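PDB 3ISM: CG4930 from Drosophila melanogaster, which binds the endonuclease EndoG and inhibits it. Local coordinates for residues 38-43 with 57-62; 105-110 with 137-142; 130-135 with 161-166. The protein carries 1 engineered substitution. All coordinates share one frame; numbering follows the deposited sequence. Where two conformers were deposited one is given.

Interaction 1. Residues 38-43 with 57-62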
loop_
_atom_site.group_PDB
_atom_site.type_symbol
_atom_site.label_atom_id
_atom_site.label_comp_id
_atom_site.label_asym_id
_atom_site.label_seq_id
_atom_site.Cartn_x
_atom_site.Cartn_y
_atom_site.Cartn_z
ATOM N N LYS C 38 -20.084 25.707 16.391
ATOM C CA LYS C 38 -21.235 24.880 16.005
ATOM C C LYS C 38 -21.494 25.006 14.516
ATOM O O LYS C 38 -21.815 24.019 13.856
ATOM C CB LYS C 38 -22.494 25.241 16.804
ATOM C CG LYS C 38 -23.644 24.238 16.651
ATOM C CD LYS C 38 -24.950 24.768 17.264
ATOM C CE LYS C 38 -26.151 23.949 16.804
ATOM N NZ LYS C 38 -27.432 24.481 17.360
ATOM N N LEU C 39 -21.330 26.220 13.994
ATOM C CA LEU C 39 -21.470 26.477 12.568
ATOM C C LEU C 39 -20.412 25.735 11.733
ATOM O O LEU C 39 -20.740 25.113 10.733
ATOM C CB LEU C 39 -21.410 27.981 12.290
ATOM C CG LEU C 39 -22.529 28.850 12.879
ATOM C CD1 LEU C 39 -22.139 30.316 12.774
ATOM C CD2 LEU C 39 -23.879 28.557 12.204
ATOM N N ILE C 40 -19.146 25.820 12.147
ATOM C CA ILE C 40 -18.072 25.040 11.519
ATOM C C ILE C 40 -18.369 23.545 11.559
ATOM O O ILE C 40 -18.277 22.855 10.542
ATOM C CB ILE C 40 -16.710 25.322 12.208
ATOM C CG1 ILE C 40 -16.396 26.817 12.137
ATOM C CG2 ILE C 40 -15.582 24.485 11.579
ATOM C CD1 ILE C 40 -16.190 27.340 10.685
ATOM N N GLU C 41 -18.753 23.059 12.733
ATOM C CA GLU C 41 -18.947 21.630 12.953
ATOM C C GLU C 41 -20.066 21.053 12.094
ATOM O O GLU C 41 -19.950 19.944 11.582
ATOM C CB GLU C 41 -19.212 21.377 14.434
ATOM C CG GLU C 41 -19.595 19.958 14.800
ATOM C CD GLU C 41 -20.288 19.896 16.148
ATOM O OE1 GLU C 41 -20.109 20.844 16.950
ATOM O OE2 GLU C 41 -21.012 18.908 16.396
ATOM N N THR C 42 -21.133 21.825 11.916
ATOM C CA THR C 42 -22.309 21.369 11.174
ATOM C C THR C 42 -22.314 21.751 9.676
ATOM O O THR C 42 -22.874 21.026 8.854
ATOM C CB THR C 42 -23.602 21.893 11.840
ATOM O OG1 THR C 42 -23.530 23.322 11.943
ATOM C CG2 THR C 42 -23.753 21.314 13.244
ATOM N N ARG C 43 -21.698 22.881 9.322
ATOM C CA ARG C 43 -21.800 23.407 7.952
ATOM C C ARG C 43 -20.510 23.306 7.144
ATOM O O ARG C 43 -20.522 23.437 5.913
ATOM C CB ARG C 43 -22.288 24.857 7.965
ATOM C CG ARG C 43 -23.519 25.072 8.829
ATOM C CD ARG C 43 -24.344 26.250 8.364
ATOM N NE ARG C 43 -25.539 26.423 9.188
ATOM C CZ ARG C 43 -26.282 27.528 9.204
ATOM N NH1 ARG C 43 -25.957 28.563 8.439
ATOM N NH2 ARG C 43 -27.352 27.599 9.985
ATOM N N GLU C 57 -18.335 28.281 0.435
ATOM C CA GLU C 57 -19.268 29.366 0.759
ATOM C C GLU C 57 -19.716 29.321 2.223
ATOM O O GLU C 57 -19.769 30.368 2.885
ATOM C CB GLU C 57 -20.474 29.409 -0.186
ATOM C CG GLU C 57 -21.416 30.660 -0.003
ATOM C CD GLU C 57 -20.677 32.026 -0.080
ATOM O OE1 GLU C 57 -19.525 32.068 -0.568
ATOM O OE2 GLU C 57 -21.237 33.059 0.355
ATOM N N ASN C 58 -20.017 28.111 2.714
ATOM C CA ASN C 58 -20.414 27.909 4.110
ATOM C C ASN C 58 -19.366 28.456 5.084
ATOM O O ASN C 58 -19.702 29.123 6.075
ATOM C CB ASN C 58 -20.679 26.424 4.398
ATOM C CG ASN C 58 -22.015 25.938 3.839
ATOM O OD1 ASN C 58 -22.820 26.728 3.324
ATOM N ND2 ASN C 58 -22.256 24.627 3.934
ATOM N N PHE C 59 -18.098 28.180 4.800
ATOM C CA PHE C 59 -17.036 28.725 5.637
ATOM C C PHE C 59 -16.912 30.229 5.462
ATOM O O PHE C 59 -16.725 30.940 6.453
ATOM C CB PHE C 59 -15.661 28.087 5.401
ATOM C CG PHE C 59 -14.585 28.678 6.299
ATOM C CD1 PHE C 59 -14.497 28.289 7.630
ATOM C CD2 PHE C 59 -13.720 29.668 5.835
ATOM C CE1 PHE C 59 -13.559 28.853 8.478
ATOM C CE2 PHE C 59 -12.760 30.235 6.686
ATOM C CZ PHE C 59 -12.676 29.827 8.002
ATOM N N ASP C 60 -16.984 30.714 4.221
ATOM C CA ASP C 60 -16.898 32.168 3.983
ATOM C C ASP C 60 -17.977 32.933 4.767
ATOM O O ASP C 60 -17.689 33.984 5.339
ATOM C CB ASP C 60 -16.981 32.485 2.490
ATOM C CG ASP C 60 -16.783 33.974 2.181
ATOM O OD1 ASP C 60 -17.565 34.825 2.656
ATOM O OD2 ASP C 60 -15.845 34.293 1.426
ATOM N N ARG C 61 -19.200 32.394 4.813
ATOM C CA ARG C 61 -20.275 32.988 5.604
ATOM C C ARG C 61 -20.069 32.857 7.117
ATOM O O ARG C 61 -20.469 33.726 7.870
ATOM C CB ARG C 61 -21.634 32.390 5.231
ATOM C CG ARG C 61 -22.191 32.815 3.873
ATOM C CD ARG C 61 -22.738 34.247 3.887
ATOM N NE ARG C 61 -23.873 34.433 4.804
ATOM C CZ ARG C 61 -25.141 34.124 4.516
ATOM N NH1 ARG C 61 -25.458 33.597 3.337
ATOM N NH2 ARG C 61 -26.097 34.333 5.417
ATOM N N THR C 62 -19.481 31.764 7.571
ATOM C CA THR C 62 -19.143 31.654 8.988
ATOM C C THR C 62 -18.010 32.628 9.377
ATOM O O THR C 62 -18.096 33.344 10.391
ATOM C CB THR C 62 -18.787 30.199 9.390
ATOM O OG1 THR C 62 -19.826 29.313 8.939
ATOM C CG2 THR C 62 -18.682 30.100 10.912
#

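Interaction 2. Residues 105-110 with 137-142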
loop_
_atom_site.group_PDB
_atom_site.type_symbol
_atom_site.label_atom_id
_atom_site.label_comp_id
_atom_site.label_asym_id
_atom_site.label_seq_id
_atom_site.Cartn_x
_atom_site.Cartn_y
_atom_site.Cartn_z
ATOM N N THR C 105 -6.561 34.128 2.809
ATOM C CA THR C 105 -6.616 35.432 2.174
ATOM C C THR C 105 -7.553 36.475 2.785
ATOM O O THR C 105 -7.127 37.533 3.081
ATOM C CB THR C 105 -6.737 35.344 0.668
ATOM O OG1 THR C 105 -5.554 34.782 0.155
ATOM C CG2 THR C 105 -6.902 36.706 0.094
ATOM N N PRO C 106 -8.809 36.145 2.981
ATOM C CA PRO C 106 -9.758 37.055 3.598
ATOM C C PRO C 106 -9.282 37.381 4.991
ATOM O O PRO C 106 -9.363 38.490 5.354
ATOM C CB PRO C 106 -11.036 36.250 3.633
ATOM C CG PRO C 106 -10.904 35.296 2.591
ATOM C CD PRO C 106 -9.498 35.156 2.167
ATOM N N TYR C 107 -8.771 36.420 5.742
ATOM C CA TYR C 107 -8.259 36.708 7.064
ATOM C C TYR C 107 -7.050 37.649 6.981
ATOM O O TYR C 107 -6.992 38.605 7.673
ATOM C CB TYR C 107 -7.903 35.442 7.842
ATOM C CG TYR C 107 -7.427 35.687 9.249
ATOM C CD1 TYR C 107 -8.267 35.543 10.305
ATOM C CD2 TYR C 107 -6.141 36.059 9.511
ATOM C CE1 TYR C 107 -7.863 35.773 11.541
ATOM C CE2 TYR C 107 -5.727 36.289 10.751
ATOM C CZ TYR C 107 -6.583 36.149 11.772
ATOM O OH TYR C 107 -6.187 36.380 13.022
ATOM N N ASN C 108 -6.100 37.348 6.122
ATOM C CA ASN C 108 -4.899 38.169 5.985
ATOM C C ASN C 108 -5.166 39.648 5.640
ATOM O O ASN C 108 -4.471 40.548 6.136
ATOM C CB ASN C 108 -3.903 37.518 5.004
ATOM C CG ASN C 108 -3.260 36.258 5.583
ATOM O OD1 ASN C 108 -3.554 35.862 6.710
ATOM N ND2 ASN C 108 -2.390 35.624 4.815
ATOM N N GLU C 109 -6.175 39.897 4.813
ATOM C CA GLU C 109 -6.530 41.271 4.455
ATOM C C GLU C 109 -7.255 41.975 5.593
ATOM O O GLU C 109 -7.020 43.154 5.847
ATOM C CB GLU C 109 -7.406 41.287 3.210
ATOM C CG GLU C 109 -6.702 40.765 1.972
ATOM C CD GLU C 109 -7.636 40.626 0.788
ATOM O OE1 GLU C 109 -8.847 40.936 0.927
ATOM O OE2 GLU C 109 -7.155 40.196 -0.285
ATOM N N TRP C 110 -8.140 41.244 6.268
ATOM C CA TRP C 110 -8.963 41.830 7.320
ATOM C C TRP C 110 -8.165 42.128 8.595
ATOM O O TRP C 110 -8.413 43.120 9.284
ATOM C CB TRP C 110 -10.146 40.915 7.619
ATOM C CG TRP C 110 -10.953 41.325 8.822
ATOM C CD1 TRP C 110 -11.900 42.313 8.885
ATOM C CD2 TRP C 110 -10.900 40.735 10.125
ATOM N NE1 TRP C 110 -12.428 42.381 10.152
ATOM C CE2 TRP C 110 -11.835 41.420 10.932
ATOM C CE3 TRP C 110 -10.147 39.695 10.692
ATOM C CZ2 TRP C 110 -12.037 41.102 12.268
ATOM C CZ3 TRP C 110 -10.357 39.374 12.030
ATOM C CH2 TRP C 110 -11.292 40.077 12.799
ATOM N N GLY C 137 -1.566 37.586 13.542
ATOM C CA GLY C 137 -1.523 38.328 12.291
ATOM C C GLY C 137 -1.692 37.383 11.113
ATOM O O GLY C 137 -2.223 36.293 11.273
ATOM N N PRO C 138 -1.243 37.801 9.917
ATOM C CA PRO C 138 -1.457 36.990 8.723
ATOM C C PRO C 138 -0.984 35.537 8.850
ATOM O O PRO C 138 0.039 35.247 9.493
ATOM C CB PRO C 138 -0.651 37.732 7.649
ATOM C CG PRO C 138 -0.661 39.157 8.104
ATOM C CD PRO C 138 -0.518 39.049 9.607
ATOM N N CYS C 139 -1.755 34.639 8.253
ATOM C CA CYS C 139 -1.369 33.259 8.113
ATOM C C CYS C 139 -0.165 33.204 7.171
ATOM O O CYS C 139 -0.081 34.001 6.227
ATOM C CB CYS C 139 -2.529 32.441 7.527
ATOM S SG CYS C 139 -4.154 32.752 8.344
ATOM N N TRP C 140 0.750 32.278 7.446
ATOM C CA TRP C 140 1.963 32.084 6.640
ATOM C C TRP C 140 2.526 30.666 6.808
ATOM O O TRP C 140 1.848 29.803 7.358
ATOM C CB TRP C 140 3.028 33.152 6.957
ATOM C CG TRP C 140 3.658 33.117 8.320
ATOM C CD1 TRP C 140 3.033 33.300 9.519
ATOM C CD2 TRP C 140 5.057 32.968 8.618
ATOM N NE1 TRP C 140 3.951 33.250 10.547
ATOM C CE2 TRP C 140 5.201 33.060 10.018
ATOM C CE3 TRP C 140 6.202 32.755 7.834
ATOM C CZ2 TRP C 140 6.445 32.932 10.657
ATOM C CZ3 TRP C 140 7.426 32.625 8.460
ATOM C CH2 TRP C 140 7.542 32.717 9.860
ATOM N N SER C 141 3.761 30.416 6.369
ATOM C CA SER C 141 4.261 29.028 6.396
ATOM C C SER C 141 4.462 28.421 7.794
ATOM O O SER C 141 4.608 27.208 7.933
ATOM C CB SER C 141 5.514 28.847 5.527
ATOM O OG SER C 141 6.587 29.619 6.012
ATOM N N ARG C 142 4.460 29.259 8.824
ATOM C CA ARG C 142 4.588 28.753 10.183
ATOM C C ARG C 142 3.323 27.997 10.576
ATOM O O ARG C 142 3.394 27.008 11.304
ATOM C CB ARG C 142 4.857 29.902 11.157
ATOM C CG ARG C 142 5.327 29.508 12.553
ATOM C CD ARG C 142 6.664 28.794 12.565
ATOM N NE ARG C 142 7.748 29.518 11.900
ATOM C CZ ARG C 142 8.605 30.333 12.512
ATOM N NH1 ARG C 142 8.506 30.561 13.821
ATOM N NH2 ARG C 142 9.562 30.929 11.811
#

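Interaction 3. Residues 130-135 with 161-166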
loop_
_atom_site.group_PDB
_atom_site.type_symbol
_atom_site.label_atom_id
_atom_site.label_comp_id
_atom_site.label_asym_id
_atom_site.label_seq_id
_atom_site.Cartn_x
_atom_site.Cartn_y
_atom_site.Cartn_z
ATOM N N VAL C 130 -2.257 40.273 22.773
ATOM C CA VAL C 130 -3.058 39.383 21.957
ATOM C C VAL C 130 -2.524 39.256 20.526
ATOM O O VAL C 130 -2.014 38.185 20.160
ATOM C CB VAL C 130 -4.570 39.745 21.988
ATOM C CG1 VAL C 130 -5.355 38.780 21.144
ATOM C CG2 VAL C 130 -5.100 39.719 23.435
ATOM N N LEU C 131 -2.627 40.314 19.717
ATOM C CA LEU C 131 -2.285 40.188 18.296
ATOM C C LEU C 131 -0.811 39.826 18.067
ATOM O O LEU C 131 -0.492 38.979 17.220
ATOM C CB LEU C 131 -2.669 41.440 17.505
ATOM C CG LEU C 131 -4.172 41.760 17.448
ATOM C CD1 LEU C 131 -4.503 42.986 16.576
ATOM C CD2 LEU C 131 -4.942 40.567 16.949
ATOM N N VAL C 132 0.077 40.471 18.822
ATOM C CA VAL C 132 1.510 40.241 18.694
ATOM C C VAL C 132 1.927 38.947 19.416
ATOM O O VAL C 132 2.438 38.016 18.775
ATOM C CB VAL C 132 2.351 41.450 19.198
ATOM C CG1 VAL C 132 3.833 41.096 19.277
ATOM C CG2 VAL C 132 2.136 42.675 18.305
ATOM N N LYS C 133 1.694 38.875 20.729
ATOM C CA LYS C 133 2.169 37.729 21.509
ATOM C C LYS C 133 1.591 36.391 21.052
ATOM O O LYS C 133 2.313 35.399 20.974
ATOM C CB LYS C 133 1.916 37.906 23.002
ATOM C CG LYS C 133 2.766 36.958 23.842
ATOM C CD LYS C 133 2.359 36.928 25.294
ATOM C CE LYS C 133 3.197 35.888 26.045
ATOM N NZ LYS C 133 2.314 34.972 26.824
ATOM N N LYS C 134 0.297 36.362 20.738
ATOM C CA LYS C 134 -0.346 35.119 20.308
ATOM C C LYS C 134 -0.166 34.868 18.808
ATOM O O LYS C 134 -0.718 33.908 18.268
ATOM C CB LYS C 134 -1.827 35.105 20.686
ATOM C CG LYS C 134 -2.096 34.977 22.191
ATOM C CD LYS C 134 -3.608 34.973 22.484
ATOM C CE LYS C 134 -3.899 35.286 23.943
ATOM N NZ LYS C 134 -3.375 34.241 24.862
ATOM N N GLN C 135 0.613 35.739 18.158
ATOM C CA GLN C 135 0.898 35.664 16.716
ATOM C C GLN C 135 -0.373 35.512 15.870
ATOM O O GLN C 135 -0.502 34.569 15.076
ATOM C CB GLN C 135 1.928 34.564 16.421
ATOM C CG GLN C 135 3.234 34.732 17.217
ATOM C CD GLN C 135 4.285 33.686 16.884
ATOM O OE1 GLN C 135 4.585 33.437 15.716
ATOM N NE2 GLN C 135 4.861 33.074 17.920
ATOM N N ALA C 161 4.142 50.231 17.026
ATOM C CA ALA C 161 4.010 50.569 18.452
ATOM C C ALA C 161 5.120 49.972 19.327
ATOM O O ALA C 161 4.874 49.493 20.433
ATOM C CB ALA C 161 2.613 50.185 18.980
ATOM N N GLY C 162 6.343 50.006 18.817
ATOM C CA GLY C 162 7.485 49.425 19.517
ATOM C C GLY C 162 7.562 47.901 19.532
ATOM O O GLY C 162 8.442 47.344 20.177
ATOM N N CYS C 163 6.661 47.221 18.829
ATOM C CA CYS C 163 6.675 45.748 18.785
ATOM C C CYS C 163 7.398 45.191 17.575
ATOM O O CYS C 163 7.590 45.883 16.590
ATOM C CB CYS C 163 5.253 45.193 18.770
ATOM S SG CYS C 163 4.339 45.486 20.276
ATOM N N THR C 164 7.791 43.924 17.660
ATOM C CA THR C 164 8.303 43.188 16.515
ATOM C C THR C 164 7.663 41.793 16.526
ATOM O O THR C 164 7.070 41.380 17.531
ATOM C CB THR C 164 9.857 43.078 16.516
ATOM O OG1 THR C 164 10.299 42.487 17.740
ATOM C CG2 THR C 164 10.532 44.447 16.353
ATOM N N ALA C 165 7.739 41.091 15.403
ATOM C CA ALA C 165 7.217 39.733 15.326
ATOM C C ALA C 165 7.978 38.840 16.314
ATOM O O ALA C 165 9.204 38.918 16.383
ATOM C CB ALA C 165 7.365 39.209 13.910
ATOM N N PRO C 166 7.255 38.019 17.110
ATOM C CA PRO C 166 7.922 37.095 18.044
ATOM C C PRO C 166 8.849 36.117 17.324
ATOM O O PRO C 166 9.825 35.653 17.914
ATOM C CB PRO C 166 6.762 36.323 18.672
ATOM C CG PRO C 166 5.590 37.192 18.483
ATOM C CD PRO C 166 5.791 37.900 17.189
#

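Interaction 1. Residues 38-43 with 57-62
The Phe59 ring receives Ile40 at its edge, with Ile40 CD1 near the ring plane and 3.6 Å from Phe59 CD1. A second flat group is the Arg43 guanidinium, which has Leu39 CD2 over the centre of one face, 4.0 Å above its plane; Arg43 also makes a cation-pi contact with Tyr25 and is hydrogen-bonded through NH1 to Asp24 O. A third is the Asn58 amide, which donates from Asn58 ND2 to Arg43 O (2.9 Å, N-H...O 151°). That bond lies in the carbonyl plane, on a lone pair, and nearly in the amide plane too, so it favours this rotation of the amide and joins Asn58 to the last residue of helix 32-43. Between these groups Thr62 crosses Leu39 and Ile40 obliquely: Thr62 CG2, anti to the backbone N, sits 3.7 Å from Leu39 CB, while Thr62 OG1 is turned back to its own helix and bonds Asn58 O at 2.9 Å. The two segment axes run antiparallel (173°) and 10.1 Å apart at closest approach, the geometry of a helical hairpin. Helix 81-102 lies against it, where Tyr95, Asp98 and Tyr102 meet Phe59 and Asp98 also touches Ile40, while Tyr25 packs on Arg61 and Thr62 and Ile27 on Leu39.

Interaction 2. Residues 105-110 with 137-142
Asn108 presents its amide to the backbone of Cys139 so that both polar atoms are used at once. Asn108 OD1 accepts from Cys139 N at 2.7 Å, the donor standing 28° out of the amide carbonyl plane, whereas Asn108 ND2 gives a longer bond to Cys139 O (3.2 Å, N-H...O 143°) that falls on a lone pair. Paired bonds to the N-H and C=O of a single residue fix the rotation of the amide, whose CG lies anti to the carbonyl carbon. The Pro138 ring crosses this side chain obliquely, with Pro138 CB 3.6 Å from Asn108 OD1. Helix 104-120 is thereby joined, within the mainly helical Ku C-terminal-like region, to the irregular chain that follows helix 124-132. Tyr107, one residue earlier on the helix, has CG anti to the backbone N (chi1 -177°), which carries its ring past the same loop. Gly137 O approaches the ring edge near its plane, 3.5 Å from Tyr107 CE2, and is itself hydrogen-bonded to Arg96 NE. Cys139 SG stands 4.8 Å from the centroid of the Tyr107 ring, an oblique sulfur-aromatic contact. The phenol OH reaches on to bond Leu136 O. Farther along the loop, Ser141 O is hydrogen-bonded to Arg134 of the neighbouring CG8862 chain.

Interaction 3. Residues 130-135 with 161-166
Pro166 lies in the angle between Val132 and Gln135, and its ring makes the closest approaches of this contact. Pro166 CG sits 3.3 Å from Val132 O, a tight carbon-to-carbonyl approach, and the same Pro166 CG meets Gln135 CG at 3.6 Å. The Gln135 chain, with CG anti to the carbonyl carbon and extended beyond it, slides past the proline in the opposite direction, so that its amide end comes alongside the ring, with Gln135 NE2 3.8 Å from Pro166 CB. The side chain of Val132 makes the main remaining contacts, its two branches divided. Val132 CG1, anti to the backbone N (chi1 170°), reaches Thr164 O at 3.7 Å, while Val132 CG2 touches Cys163 CB at 4.0 Å. No hydrogen bond crosses between the segments; the surface they bury, 213 Å² in all, comes from van der Waals packing.

What sets these groups in place is the way the helix ends. A wider pi-type turn at 130-132 leads into a type I beta turn from Val132 to Gln135, and Gln135 N bonds back to Val132 O at 3.0 Å. Positive phi at Gln135 (50°), with two bonds into the last turn, makes this a Schellman motif. The turn swings the Gln135 side chain beside the same carbonyl that Pro166 approaches. Farther out, Tyr158 and Phe167 touch Gln135, and Tyr158 also packs on Ala165. On the helix side, Trp127 lies against both Val132 and Cys163, joined at the cysteine by Arg128. The C-terminal end of helix 124-132 thus receives the irregular chain that leads to helix 168-173, while Val130, Leu131 and Lys134 turn to helix 81-102 at Ser89, Leu92 and Glu93.

How the interactions relate
The three contacts lie on the same side of the chain's centre and run in chain order from the pair of helices 32-43 and 52-75 to the loops after helix 124-132. Interaction 1 closes before interaction 2 opens; their centres are about 19 Å apart and their nearest atoms about 5 Å. Helix 81-102 touches all three, with Tyr95 meeting Phe59 in interaction 1 and Tyr107 in interaction 2. Interactions 2 and 3 alternate along the chain, with centres about 15 Å apart, and residues 130-135 run almost directly into 137-142. Interaction 3 is more remote from interaction 1, at about 29 Å between centres. Among the three, a hydrogen bond to the CG8862 chain is made in interaction 2, through its 137-142 loop.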